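Local coordinates for protein aldo-keto reductase family 1 member C1 (Caenorhabditis elegans, PDB 1QWK) that probably reduces aldehyde or ketone groups with NADPH, as an aldose reductase-like member of the aldo-keto reductase family, at residues D139-A144 / K148-S153; L178-P183 / L229-V234; V35-K40 / N268-N273; D186-C191 / L254-A259. One frame throughout, in Å; residues are numbered along the deposited sequence.

Contact 1. Residues D139-A144 / K148-S153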
loop_
_atom_site.group_PDB
_atom_site.type_symbol
_atom_site.label_atom_id
_atom_site.label_comp_id
_atom_site.label_asym_id
_atom_site.label_seq_id
_atom_site.Cartn_x
_atom_site.Cartn_y
_atom_site.Cartn_z
ATOM N N ASP A 139 10.732 -2.496 -16.577
ATOM C CA ASP A 139 10.556 -3.546 -17.575
ATOM C C ASP A 139 11.797 -4.440 -17.532
ATOM O O ASP A 139 11.692 -5.666 -17.559
ATOM C CB ASP A 139 10.413 -2.913 -18.959
ATOM C CG ASP A 139 10.388 -3.942 -20.083
ATOM O OD1 ASP A 139 9.418 -4.722 -20.168
ATOM O OD2 ASP A 139 11.351 -3.973 -20.880
ATOM N N ALA A 140 12.969 -3.813 -17.445
ATOM C CA ALA A 140 14.235 -4.536 -17.407
ATOM C C ALA A 140 14.409 -5.438 -16.186
ATOM O O ALA A 140 14.830 -6.585 -16.325
ATOM C CB ALA A 140 15.400 -3.550 -17.494
ATOM N N VAL A 141 14.104 -4.930 -14.994
ATOM C CA VAL A 141 14.257 -5.743 -13.789
ATOM C C VAL A 141 13.252 -6.894 -13.789
ATOM O O VAL A 141 13.536 -7.977 -13.275
ATOM C CB VAL A 141 14.125 -4.893 -12.492
ATOM C CG1 VAL A 141 15.209 -3.830 -12.476
ATOM C CG2 VAL A 141 12.742 -4.249 -12.393
ATOM N N TYR A 142 12.080 -6.659 -14.373
ATOM C CA TYR A 142 11.053 -7.693 -14.474
ATOM C C TYR A 142 11.570 -8.810 -15.379
ATOM O O TYR A 142 11.502 -9.987 -15.032
ATOM C CB TYR A 142 9.771 -7.111 -15.077
ATOM C CG TYR A 142 8.683 -8.137 -15.323
ATOM C CD1 TYR A 142 7.979 -8.712 -14.263
ATOM C CD2 TYR A 142 8.365 -8.539 -16.619
ATOM C CE1 TYR A 142 6.980 -9.665 -14.494
ATOM C CE2 TYR A 142 7.374 -9.486 -16.863
ATOM C CZ TYR A 142 6.685 -10.045 -15.800
ATOM O OH TYR A 142 5.698 -10.978 -16.043
ATOM N N LYS A 143 12.094 -8.433 -16.540
ATOM C CA LYS A 143 12.607 -9.419 -17.484
ATOM C C LYS A 143 13.818 -10.156 -16.920
ATOM O O LYS A 143 14.076 -11.300 -17.289
ATOM C CB LYS A 143 12.952 -8.736 -18.811
ATOM C CG LYS A 143 11.708 -8.335 -19.595
ATOM C CD LYS A 143 12.032 -7.442 -20.773
ATOM C CE LYS A 143 10.778 -7.146 -21.583
ATOM N NZ LYS A 143 11.032 -6.124 -22.636
ATOM N N ALA A 144 14.541 -9.514 -16.008
ATOM C CA ALA A 144 15.715 -10.137 -15.401
ATOM C C ALA A 144 15.303 -11.155 -14.342
ATOM O O ALA A 144 16.133 -11.921 -13.853
ATOM C CB ALA A 144 16.618 -9.069 -14.779
ATOM N N LYS A 148 8.698 -10.499 -9.619
ATOM C CA LYS A 148 7.672 -11.308 -10.279
ATOM C C LYS A 148 6.555 -10.469 -10.891
ATOM O O LYS A 148 5.734 -10.980 -11.651
ATOM C CB LYS A 148 7.066 -12.315 -9.295
ATOM C CG LYS A 148 8.073 -13.300 -8.708
ATOM C CD LYS A 148 8.683 -14.190 -9.777
ATOM C CE LYS A 148 9.553 -15.276 -9.156
ATOM N NZ LYS A 148 10.146 -16.175 -10.188
ATOM N N ALA A 149 6.536 -9.185 -10.552
ATOM C CA ALA A 149 5.539 -8.247 -11.054
ATOM C C ALA A 149 6.065 -6.842 -10.778
ATOM O O ALA A 149 6.861 -6.642 -9.856
ATOM C CB ALA A 149 4.194 -8.460 -10.338
ATOM N N VAL A 150 5.628 -5.870 -11.571
ATOM C CA VAL A 150 6.075 -4.498 -11.393
ATOM C C VAL A 150 4.906 -3.528 -11.447
ATOM O O VAL A 150 3.872 -3.814 -12.054
ATOM C CB VAL A 150 7.129 -4.092 -12.461
ATOM C CG1 VAL A 150 8.475 -4.744 -12.134
ATOM C CG2 VAL A 150 6.667 -4.508 -13.847
ATOM N N GLY A 151 5.071 -2.379 -10.805
ATOM C CA GLY A 151 4.003 -1.400 -10.781
ATOM C C GLY A 151 4.443 -0.032 -10.314
ATOM O O GLY A 151 5.634 0.257 -10.214
ATOM N N VAL A 152 3.460 0.804 -10.008
ATOM C CA VAL A 152 3.722 2.170 -9.598
ATOM C C VAL A 152 2.898 2.596 -8.386
ATOM O O VAL A 152 1.911 1.950 -8.023
ATOM C CB VAL A 152 3.406 3.123 -10.761
ATOM C CG1 VAL A 152 4.182 2.690 -12.010
ATOM C CG2 VAL A 152 1.903 3.096 -11.047
ATOM N N SER A 153 3.311 3.695 -7.764
ATOM C CA SER A 153 2.601 4.231 -6.612
ATOM C C SER A 153 2.580 5.748 -6.717
ATOM O O SER A 153 3.582 6.369 -7.062
ATOM C CB SER A 153 3.288 3.813 -5.308
ATOM O OG SER A 153 2.507 4.204 -4.182
#
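Tyr142 presents the edge of its ring to the backbone of Lys148 and Ala149. The closest approach is from CE1 of Tyr142 to O of Lys148, 3.4 Å. The carbonyl carbon of Lys148 and the N of Ala149 also lie near the ring plane, so the peptide link runs past the rim. CD1 of Tyr142 is 4.0 Å from N of Ala149. The ring gets there because CG stands anti to the backbone N (chi1 175°), which swings it off the helix toward the chain that follows. CB stays behind and meets the side chain of Val150, with CB of Tyr142 4.0 Å from CG1 of Val150. Val150 points at the helix. CG1 of Val150 also approaches CG2 of Val141 at 4.3 Å, so one methyl serves two helix residues. Trp135 and Phe138 of the same helix touch Val150 as well. The amide of Asn12 donates to both Tyr142 OH and Lys148 O, which ties the two sides together through a third residue. A leucine in place of Tyr142 would probably leave Asn12 without its hydroxyl partner and open a gap beside the Lys148-Ala149 peptide. Helix 131-143, a short turn and strand 150-153 are consecutive elements of the (beta/alpha)8 barrel, with the end of the helix packed on the start of the next parallel strand.

Contact 2. Residues L178-P183 / L229-V234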
loop_
_atom_site.group_PDB
_atom_site.type_symbol
_atom_site.label_atom_id
_atom_site.label_comp_id
_atom_site.label_asym_id
_atom_site.label_seq_id
_atom_site.Cartn_x
_atom_site.Cartn_y
_atom_site.Cartn_z
ATOM N N LEU A 178 -6.393 5.415 -0.749
ATOM C CA LEU A 178 -7.778 5.109 -1.068
ATOM C C LEU A 178 -8.524 4.672 0.181
ATOM O O LEU A 178 -8.149 3.708 0.845
ATOM C CB LEU A 178 -7.862 4.010 -2.140
ATOM C CG LEU A 178 -9.234 3.767 -2.789
ATOM C CD1 LEU A 178 -9.044 3.078 -4.133
ATOM C CD2 LEU A 178 -10.130 2.936 -1.870
ATOM N N HIS A 179 -9.576 5.411 0.504
ATOM C CA HIS A 179 -10.411 5.114 1.658
ATOM C C HIS A 179 -11.762 5.770 1.422
ATOM O O HIS A 179 -11.933 6.489 0.439
ATOM C CB HIS A 179 -9.766 5.604 2.968
ATOM C CG HIS A 179 -9.263 7.015 2.923
ATOM N ND1 HIS A 179 -8.093 7.368 2.287
ATOM C CD2 HIS A 179 -9.752 8.155 3.468
ATOM C CE1 HIS A 179 -7.880 8.663 2.446
ATOM N NE2 HIS A 179 -8.872 9.163 3.160
ATOM N N LEU A 180 -12.727 5.513 2.297
ATOM C CA LEU A 180 -14.067 6.066 2.112
ATOM C C LEU A 180 -14.104 7.560 1.826
ATOM O O LEU A 180 -14.836 8.005 0.937
ATOM C CB LEU A 180 -14.943 5.769 3.328
ATOM C CG LEU A 180 -16.405 6.222 3.188
ATOM C CD1 LEU A 180 -17.042 5.565 1.968
ATOM C CD2 LEU A 180 -17.162 5.854 4.454
ATOM N N TYR A 181 -13.316 8.329 2.570
ATOM C CA TYR A 181 -13.285 9.774 2.385
ATOM C C TYR A 181 -12.297 10.268 1.316
ATOM O O TYR A 181 -11.849 11.409 1.347
ATOM C CB TYR A 181 -13.050 10.461 3.737
ATOM C CG TYR A 181 -14.304 10.549 4.598
ATOM C CD1 TYR A 181 -15.475 9.867 4.243
ATOM C CD2 TYR A 181 -14.326 11.331 5.755
ATOM C CE1 TYR A 181 -16.633 9.965 5.019
ATOM C CE2 TYR A 181 -15.480 11.434 6.538
ATOM C CZ TYR A 181 -16.629 10.752 6.162
ATOM O OH TYR A 181 -17.774 10.864 6.916
ATOM N N PHE A 182 -11.971 9.380 0.376
ATOM C CA PHE A 182 -11.105 9.672 -0.775
ATOM C C PHE A 182 -11.182 8.407 -1.633
ATOM O O PHE A 182 -10.190 7.683 -1.804
ATOM C CB PHE A 182 -9.655 9.952 -0.363
ATOM C CG PHE A 182 -8.842 10.582 -1.462
ATOM C CD1 PHE A 182 -9.229 11.805 -2.018
ATOM C CD2 PHE A 182 -7.722 9.939 -1.978
ATOM C CE1 PHE A 182 -8.513 12.372 -3.072
ATOM C CE2 PHE A 182 -6.995 10.496 -3.032
ATOM C CZ PHE A 182 -7.389 11.717 -3.586
ATOM N N PRO A 183 -12.382 8.132 -2.179
ATOM C CA PRO A 183 -12.772 6.998 -3.023
ATOM C C PRO A 183 -11.963 6.679 -4.268
ATOM O O PRO A 183 -11.888 5.520 -4.672
ATOM C CB PRO A 183 -14.225 7.312 -3.384
ATOM C CG PRO A 183 -14.690 8.178 -2.306
ATOM C CD PRO A 183 -13.511 9.073 -2.056
ATOM N N LEU A 229 -13.711 6.727 10.113
ATOM C CA LEU A 229 -14.116 5.833 11.195
ATOM C C LEU A 229 -15.321 6.314 11.999
ATOM O O LEU A 229 -15.984 5.515 12.664
ATOM C CB LEU A 229 -12.938 5.587 12.143
ATOM C CG LEU A 229 -11.831 4.675 11.602
ATOM C CD1 LEU A 229 -10.556 4.872 12.414
ATOM C CD2 LEU A 229 -12.292 3.221 11.659
ATOM N N GLN A 230 -15.606 7.610 11.944
ATOM C CA GLN A 230 -16.733 8.168 12.685
ATOM C C GLN A 230 -17.914 8.525 11.796
ATOM O O GLN A 230 -18.881 9.132 12.261
ATOM C CB GLN A 230 -16.296 9.410 13.466
ATOM C CG GLN A 230 -15.271 9.153 14.561
ATOM C CD GLN A 230 -15.745 8.144 15.586
ATOM O OE1 GLN A 230 -16.937 8.047 15.877
ATOM N NE2 GLN A 230 -14.805 7.395 16.154
ATOM N N ASP A 231 -17.839 8.158 10.520
ATOM C CA ASP A 231 -18.927 8.433 9.581
ATOM C C ASP A 231 -20.194 7.763 10.105
ATOM O O ASP A 231 -20.160 6.606 10.527
ATOM C CB ASP A 231 -18.588 7.875 8.195
ATOM C CG ASP A 231 -19.710 8.079 7.195
ATOM O OD1 ASP A 231 -19.755 9.146 6.550
ATOM O OD2 ASP A 231 -20.558 7.174 7.069
ATOM N N GLN A 232 -21.309 8.488 10.077
ATOM C CA GLN A 232 -22.576 7.959 10.580
ATOM C C GLN A 232 -22.996 6.665 9.898
ATOM O O GLN A 232 -23.462 5.740 10.557
ATOM C CB GLN A 232 -23.690 9.005 10.421
ATOM C CG GLN A 232 -24.981 8.658 11.165
ATOM C CD GLN A 232 -25.872 7.676 10.413
ATOM O OE1 GLN A 232 -26.801 7.100 10.986
ATOM N NE2 GLN A 232 -25.605 7.495 9.123
ATOM N N ASN A 233 -22.836 6.602 8.580
ATOM C CA ASN A 233 -23.214 5.411 7.835
ATOM C C ASN A 233 -22.287 4.246 8.163
ATOM O O ASN A 233 -22.724 3.096 8.209
ATOM C CB ASN A 233 -23.212 5.712 6.338
ATOM C CG ASN A 233 -24.291 6.715 5.948
ATOM O OD1 ASN A 233 -24.067 7.607 5.130
ATOM N ND2 ASN A 233 -25.473 6.565 6.532
ATOM N N VAL A 234 -21.009 4.541 8.389
ATOM C CA VAL A 234 -20.049 3.503 8.748
ATOM C C VAL A 234 -20.421 2.904 10.107
ATOM O O VAL A 234 -20.479 1.681 10.267
ATOM C CB VAL A 234 -18.605 4.060 8.822
ATOM C CG1 VAL A 234 -17.674 3.017 9.445
ATOM C CG2 VAL A 234 -18.120 4.421 7.423
#
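Tyr181 reaches Asp231 with its hydroxyl, and this bond is the polar centre of the contact. From CB the side chain leaves with CG anti to the carbonyl carbon (chi1 -79°), which sends the ring out toward the 229-234 segment. Further out, CE1 and CZ pass Asp231 OD1, with CZ of Tyr181 3.5 Å from OD1 of Asp231. At the tip, OH of Tyr181 donates to OD1 of Asp231 at 2.6 Å, a short bond. OH of Tyr181 also lies 3.4 Å from CB of Asp231. The acceptor sits at the ring edge, near its plane, and uses its anti lone pair. The ring and carboxylate planes are almost perpendicular, 84° apart. The other oxygen of Asp231, OD2, caps helix 232-241: it accepts from N of Val234 at 3.0 Å and weakly from N of Asn233. Beside this, CD2 of Leu180 meets CG2 of Val234 at 3.4 Å, a tight apolar pair. Leu289 touches both of these side chains. An alanine in place of Asp231 would probably leave the Tyr181 hydroxyl without its acceptor and the first turn of the helix uncapped. Asp231 is thus the N-cap of the helix, and its second oxygen takes a tyrosine hydroxyl from the type I turn His179-Phe182, which joins the loop after barrel strand 173-177 to the start of helix 232-241.

Contact 3. Residues V35-K40 / N268-N273; sequences VKTAVK and NRIKEN
Ile270 meets Ala38 and Thr37 where helix 267-274 packs on helix 28-41. Ile270 has the largest share of the buried surface, and it points at the other helix. Its CG2 methyl does the touching: CG2 of Ile270 is 3.8 Å from CA of Ala38 and 3.9 Å from CB of Ala38. With chi1 at -69°, CG1 lies beside the backbone N and leaves CG2 anti to it, which aims the methyl at the small alanine. Because Ala38 is so short, the helices come close, with CA of Ala38 6.3 Å from CA of Ile270. Thr37 gives up the next largest area. Its methyl makes a looser contact, CG2 of Thr37 being 4.4 Å from CG2 of Ile270, while its hydroxyl is bonded to the Thr33 carbonyl in its own helix. Leu21 and Tyr43 also touch Ala38, and the Tyr43 hydroxyl is hydrogen-bonded to O of Ile270. The pairs that meet are carbon on carbon. The two helices, far apart in sequence, are therefore held here by shape and by burial of methyl groups, with the Tyr43 bond from outside the two segments adding a polar tie.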
loop_
_atom_site.group_PDB
_atom_site.type_symbol
_atom_site.label_atom_id
_atom_site.label_comp_id
_atom_site.label_asym_id
_atom_site.label_seq_id
_atom_site.Cartn_x
_atom_site.Cartn_y
_atom_site.Cartn_z
ATOM N N VAL A 35 5.467 -8.248 11.804
ATOM C CA VAL A 35 5.475 -9.199 10.703
ATOM C C VAL A 35 5.145 -10.607 11.185
ATOM O O VAL A 35 4.289 -11.280 10.611
ATOM C CB VAL A 35 6.849 -9.210 9.978
ATOM C CG1 VAL A 35 6.915 -10.362 8.986
ATOM C CG2 VAL A 35 7.055 -7.888 9.246
ATOM N N LYS A 36 5.809 -11.053 12.248
ATOM C CA LYS A 36 5.559 -12.395 12.770
ATOM C C LYS A 36 4.127 -12.566 13.261
ATOM O O LYS A 36 3.516 -13.616 13.061
ATOM C CB LYS A 36 6.550 -12.717 13.890
ATOM C CG LYS A 36 7.998 -12.620 13.436
ATOM C CD LYS A 36 8.982 -13.068 14.510
ATOM C CE LYS A 36 8.934 -14.571 14.725
ATOM N NZ LYS A 36 9.907 -14.999 15.771
ATOM N N THR A 37 3.588 -11.531 13.897
ATOM C CA THR A 37 2.219 -11.589 14.395
ATOM C C THR A 37 1.245 -11.689 13.225
ATOM O O THR A 37 0.298 -12.481 13.249
ATOM C CB THR A 37 1.869 -10.333 15.218
ATOM O OG1 THR A 37 2.725 -10.260 16.367
ATOM C CG2 THR A 37 0.421 -10.387 15.677
ATOM N N ALA A 38 1.490 -10.886 12.195
ATOM C CA ALA A 38 0.630 -10.868 11.019
ATOM C C ALA A 38 0.639 -12.206 10.290
ATOM O O ALA A 38 -0.414 -12.746 9.946
ATOM C CB ALA A 38 1.068 -9.752 10.072
ATOM N N VAL A 39 1.828 -12.742 10.045
ATOM C CA VAL A 39 1.930 -14.015 9.342
ATOM C C VAL A 39 1.281 -15.143 10.139
ATOM O O VAL A 39 0.591 -15.990 9.574
ATOM C CB VAL A 39 3.404 -14.364 9.031
ATOM C CG1 VAL A 39 3.498 -15.758 8.416
ATOM C CG2 VAL A 39 3.980 -13.338 8.069
ATOM N N LYS A 40 1.490 -15.161 11.451
ATOM C CA LYS A 40 0.887 -16.209 12.265
ATOM C C LYS A 40 -0.632 -16.052 12.299
ATOM O O LYS A 40 -1.357 -17.022 12.526
ATOM C CB LYS A 40 1.452 -16.177 13.685
ATOM C CG LYS A 40 2.917 -16.557 13.768
ATOM C CD LYS A 40 3.448 -16.343 15.172
ATOM C CE LYS A 40 4.923 -16.685 15.269
ATOM N NZ LYS A 40 5.447 -16.425 16.637
ATOM N N ASN A 268 -3.221 -6.542 18.736
ATOM C CA ASN A 268 -4.675 -6.659 18.693
ATOM C C ASN A 268 -5.288 -6.042 17.445
ATOM O O ASN A 268 -6.274 -6.555 16.919
ATOM C CB ASN A 268 -5.302 -6.030 19.938
ATOM C CG ASN A 268 -4.998 -6.816 21.195
ATOM O OD1 ASN A 268 -5.247 -8.022 21.258
ATOM N ND2 ASN A 268 -4.458 -6.141 22.203
ATOM N N ARG A 269 -4.715 -4.942 16.973
ATOM C CA ARG A 269 -5.247 -4.300 15.780
ATOM C C ARG A 269 -4.899 -5.103 14.531
ATOM O O ARG A 269 -5.704 -5.198 13.605
ATOM C CB ARG A 269 -4.728 -2.868 15.667
ATOM C CG ARG A 269 -5.093 -2.021 16.874
ATOM C CD ARG A 269 -5.142 -0.550 16.534
ATOM N NE ARG A 269 -5.369 0.265 17.724
ATOM C CZ ARG A 269 -5.672 1.559 17.697
ATOM N NH1 ARG A 269 -5.790 2.190 16.537
ATOM N NH2 ARG A 269 -5.854 2.220 18.833
ATOM N N ILE A 270 -3.702 -5.684 14.510
ATOM C CA ILE A 270 -3.285 -6.498 13.373
ATOM C C ILE A 270 -4.251 -7.674 13.245
ATOM O O ILE A 270 -4.651 -8.048 12.143
ATOM C CB ILE A 270 -1.837 -7.029 13.552
ATOM C CG1 ILE A 270 -0.845 -5.861 13.461
ATOM C CG2 ILE A 270 -1.524 -8.087 12.488
ATOM C CD1 ILE A 270 0.597 -6.237 13.730
ATOM N N LYS A 271 -4.635 -8.252 14.378
ATOM C CA LYS A 271 -5.561 -9.376 14.363
ATOM C C LYS A 271 -6.962 -8.913 13.982
ATOM O O LYS A 271 -7.663 -9.589 13.233
ATOM C CB LYS A 271 -5.595 -10.058 15.731
ATOM C CG LYS A 271 -4.317 -10.805 16.087
ATOM C CD LYS A 271 -4.441 -11.447 17.459
ATOM C CE LYS A 271 -3.197 -12.228 17.839
ATOM N NZ LYS A 271 -3.327 -12.785 19.217
ATOM N N GLU A 272 -7.358 -7.752 14.495
ATOM C CA GLU A 272 -8.676 -7.194 14.208
ATOM C C GLU A 272 -8.860 -6.908 12.718
ATOM O O GLU A 272 -9.886 -7.252 12.140
ATOM C CB GLU A 272 -8.880 -5.893 14.989
ATOM C CG GLU A 272 -10.289 -5.309 14.871
ATOM C CD GLU A 272 -10.367 -3.860 15.330
ATOM O OE1 GLU A 272 -9.722 -3.519 16.344
ATOM O OE2 GLU A 272 -11.086 -3.068 14.685
ATOM N N ASN A 273 -7.863 -6.277 12.104
ATOM C CA ASN A 273 -7.944 -5.928 10.693
ATOM C C ASN A 273 -8.046 -7.130 9.754
ATOM O O ASN A 273 -8.493 -6.990 8.619
ATOM C CB ASN A 273 -6.746 -5.065 10.282
ATOM C CG ASN A 273 -6.687 -3.739 11.030
ATOM O OD1 ASN A 273 -7.706 -3.214 11.474
ATOM N ND2 ASN A 273 -5.487 -3.182 11.153
#

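Contact 4. Residues D186-C191 / L254-A259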
loop_
_atom_site.group_PDB
_atom_site.type_symbol
_atom_site.label_atom_id
_atom_site.label_comp_id
_atom_site.label_asym_id
_atom_site.label_seq_id
_atom_site.Cartn_x
_atom_site.Cartn_y
_atom_site.Cartn_z
ATOM N N ASP A 186 -12.364 7.605 -10.170
ATOM C CA ASP A 186 -11.751 7.762 -11.486
ATOM C C ASP A 186 -10.527 6.868 -11.676
ATOM O O ASP A 186 -10.386 6.212 -12.707
ATOM C CB ASP A 186 -11.356 9.225 -11.710
ATOM C CG ASP A 186 -10.873 9.491 -13.124
ATOM O OD1 ASP A 186 -11.667 9.302 -14.072
ATOM O OD2 ASP A 186 -9.701 9.887 -13.293
ATOM N N HIS A 187 -9.642 6.840 -10.685
ATOM C CA HIS A 187 -8.436 6.024 -10.795
ATOM C C HIS A 187 -8.754 4.534 -10.864
ATOM O O HIS A 187 -8.208 3.817 -11.703
ATOM C CB HIS A 187 -7.491 6.291 -9.622
ATOM C CG HIS A 187 -6.175 5.581 -9.736
ATOM N ND1 HIS A 187 -5.268 5.854 -10.737
ATOM C CD2 HIS A 187 -5.609 4.620 -8.967
ATOM C CE1 HIS A 187 -4.197 5.093 -10.578
ATOM N NE2 HIS A 187 -4.380 4.336 -9.510
ATOM N N VAL A 188 -9.641 4.071 -9.987
ATOM C CA VAL A 188 -10.011 2.659 -9.969
ATOM C C VAL A 188 -10.653 2.249 -11.291
ATOM O O VAL A 188 -10.355 1.185 -11.825
ATOM C CB VAL A 188 -10.971 2.349 -8.792
ATOM C CG1 VAL A 188 -11.421 0.890 -8.841
ATOM C CG2 VAL A 188 -10.271 2.631 -7.474
ATOM N N ASP A 189 -11.535 3.090 -11.824
ATOM C CA ASP A 189 -12.170 2.769 -13.099
ATOM C C ASP A 189 -11.128 2.714 -14.211
ATOM O O ASP A 189 -11.187 1.847 -15.081
ATOM C CB ASP A 189 -13.259 3.790 -13.431
ATOM C CG ASP A 189 -14.473 3.644 -12.533
ATOM O OD1 ASP A 189 -14.882 2.492 -12.273
ATOM O OD2 ASP A 189 -15.027 4.669 -12.088
ATOM N N PHE A 190 -10.169 3.634 -14.170
ATOM C CA PHE A 190 -9.103 3.669 -15.165
ATOM C C PHE A 190 -8.289 2.377 -15.104
ATOM O O PHE A 190 -8.019 1.753 -16.129
ATOM C CB PHE A 190 -8.181 4.859 -14.903
ATOM C CG PHE A 190 -6.933 4.859 -15.737
ATOM C CD1 PHE A 190 -6.955 5.305 -17.055
ATOM C CD2 PHE A 190 -5.732 4.394 -15.206
ATOM C CE1 PHE A 190 -5.795 5.307 -17.826
ATOM C CE2 PHE A 190 -4.568 4.389 -15.966
ATOM C CZ PHE A 190 -4.599 4.840 -17.282
ATOM N N CYS A 191 -7.895 1.984 -13.897
ATOM C CA CYS A 191 -7.102 0.770 -13.713
ATOM C C CYS A 191 -7.852 -0.484 -14.149
ATOM O O CYS A 191 -7.267 -1.383 -14.753
ATOM C CB CYS A 191 -6.667 0.640 -12.249
ATOM S SG CYS A 191 -5.395 1.838 -11.745
ATOM N N LEU A 254 -12.148 -3.512 -0.065
ATOM C CA LEU A 254 -12.078 -4.828 -0.694
ATOM C C LEU A 254 -13.194 -5.012 -1.712
ATOM O O LEU A 254 -12.961 -5.480 -2.825
ATOM C CB LEU A 254 -12.165 -5.931 0.360
ATOM C CG LEU A 254 -10.899 -6.171 1.181
ATOM C CD1 LEU A 254 -11.188 -7.149 2.309
ATOM C CD2 LEU A 254 -9.802 -6.717 0.266
ATOM N N ASP A 255 -14.410 -4.635 -1.336
ATOM C CA ASP A 255 -15.521 -4.801 -2.248
ATOM C C ASP A 255 -15.564 -3.771 -3.376
ATOM O O ASP A 255 -16.377 -3.882 -4.300
ATOM C CB ASP A 255 -16.831 -4.879 -1.462
ATOM C CG ASP A 255 -16.964 -6.203 -0.721
ATOM O OD1 ASP A 255 -16.520 -7.227 -1.284
ATOM O OD2 ASP A 255 -17.499 -6.244 0.405
ATOM N N ARG A 256 -14.673 -2.784 -3.308
ATOM C CA ARG A 256 -14.547 -1.774 -4.364
ATOM C C ARG A 256 -13.645 -2.430 -5.423
ATOM O O ARG A 256 -13.474 -1.910 -6.530
ATOM C CB ARG A 256 -13.857 -0.499 -3.844
ATOM C CG ARG A 256 -14.734 0.494 -3.065
ATOM C CD ARG A 256 -15.657 1.304 -3.979
ATOM N NE ARG A 256 -14.929 1.929 -5.086
ATOM C CZ ARG A 256 -14.064 2.933 -4.960
ATOM N NH1 ARG A 256 -13.804 3.458 -3.771
ATOM N NH2 ARG A 256 -13.436 3.399 -6.031
ATOM N N GLY A 257 -13.061 -3.573 -5.056
ATOM C CA GLY A 257 -12.193 -4.313 -5.959
ATOM C C GLY A 257 -10.717 -4.026 -5.772
ATOM O O GLY A 257 -9.933 -4.171 -6.712
ATOM N N CYS A 258 -10.328 -3.637 -4.562
ATOM C CA CYS A 258 -8.930 -3.313 -4.282
ATOM C C CYS A 258 -8.293 -4.221 -3.247
ATOM O O CYS A 258 -8.981 -4.910 -2.496
ATOM C CB CYS A 258 -8.808 -1.881 -3.753
ATOM S SG CYS A 258 -9.540 -0.606 -4.781
ATOM N N ALA A 259 -6.965 -4.222 -3.223
ATOM C CA ALA A 259 -6.231 -4.971 -2.216
ATOM C C ALA A 259 -6.037 -3.900 -1.140
ATOM O O ALA A 259 -6.112 -2.702 -1.442
ATOM C CB ALA A 259 -4.886 -5.439 -2.756
HETATM O O HOH W 1 -14.396 2.887 -8.878
#
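Two bends, at chi2 (-75°) and chi3 (-51°), fold the Arg256 side chain and bring NH2 of its guanidinium against Val188. In Val188 the CG2 methyl stands anti to the carbonyl carbon, which turns it to the arginine. NH2 of Arg256 is 3.6 Å from CG2 of Val188 and 3.8 Å from CB of Val188. The methyl approaches the guanidinium obliquely, and this is an apolar touch on a charged group. CG2 of Val188 also lies 4.3 Å from SG of Cys258, so one methyl touches both the arginine and the cysteine. Leu178 packs on both Val188 and Cys258. The guanidinium has polar partners of its own. NH1 is bonded to O of Pro183, and weakly to the Tyr252 hydroxyl. NH2 donates to a water at 3.0 Å from NH2 of Arg256, and that water makes a weak bond at 3.5 Å to OD1 of Asp189. This bridge links the arginine to helix 185-193 without a direct ion pair. The backbone turns at Gly257. At its phi of 96° a side chain would be jammed against the carbonyl O of Arg256, which calls for glycine. N of Gly257 is bonded to O of Leu254 at 2.9 Å. Gly257 closes a Schellman motif after helix 245-255, and the chain then runs into strand 259-261 of the TIM barrel, with helix 185-193 packed against the turn.

Overall arrangement
The four contacts are spread round one (beta/alpha)8 barrel. Contacts 2 and 4 are the pair that touch, their centres about 15 Å apart. The loop of contact 2 meets the helix end of contact 4 through Leu178 and Pro183. Contacts 1 and 2 lie on opposite sides of the chain's centre, about 33 Å between their centres. Contact 3 brings together helices from early and late in the chain, and the other three contacts fall between them in sequence. Contact 1 comes nearest a predicted site, though not within touching distance: the side chain of Val150 is about 11 Å from that of Lys81, predicted to lower the pKa of Tyr52. Contacts 2, 3 and 4 lie away from the predicted sites.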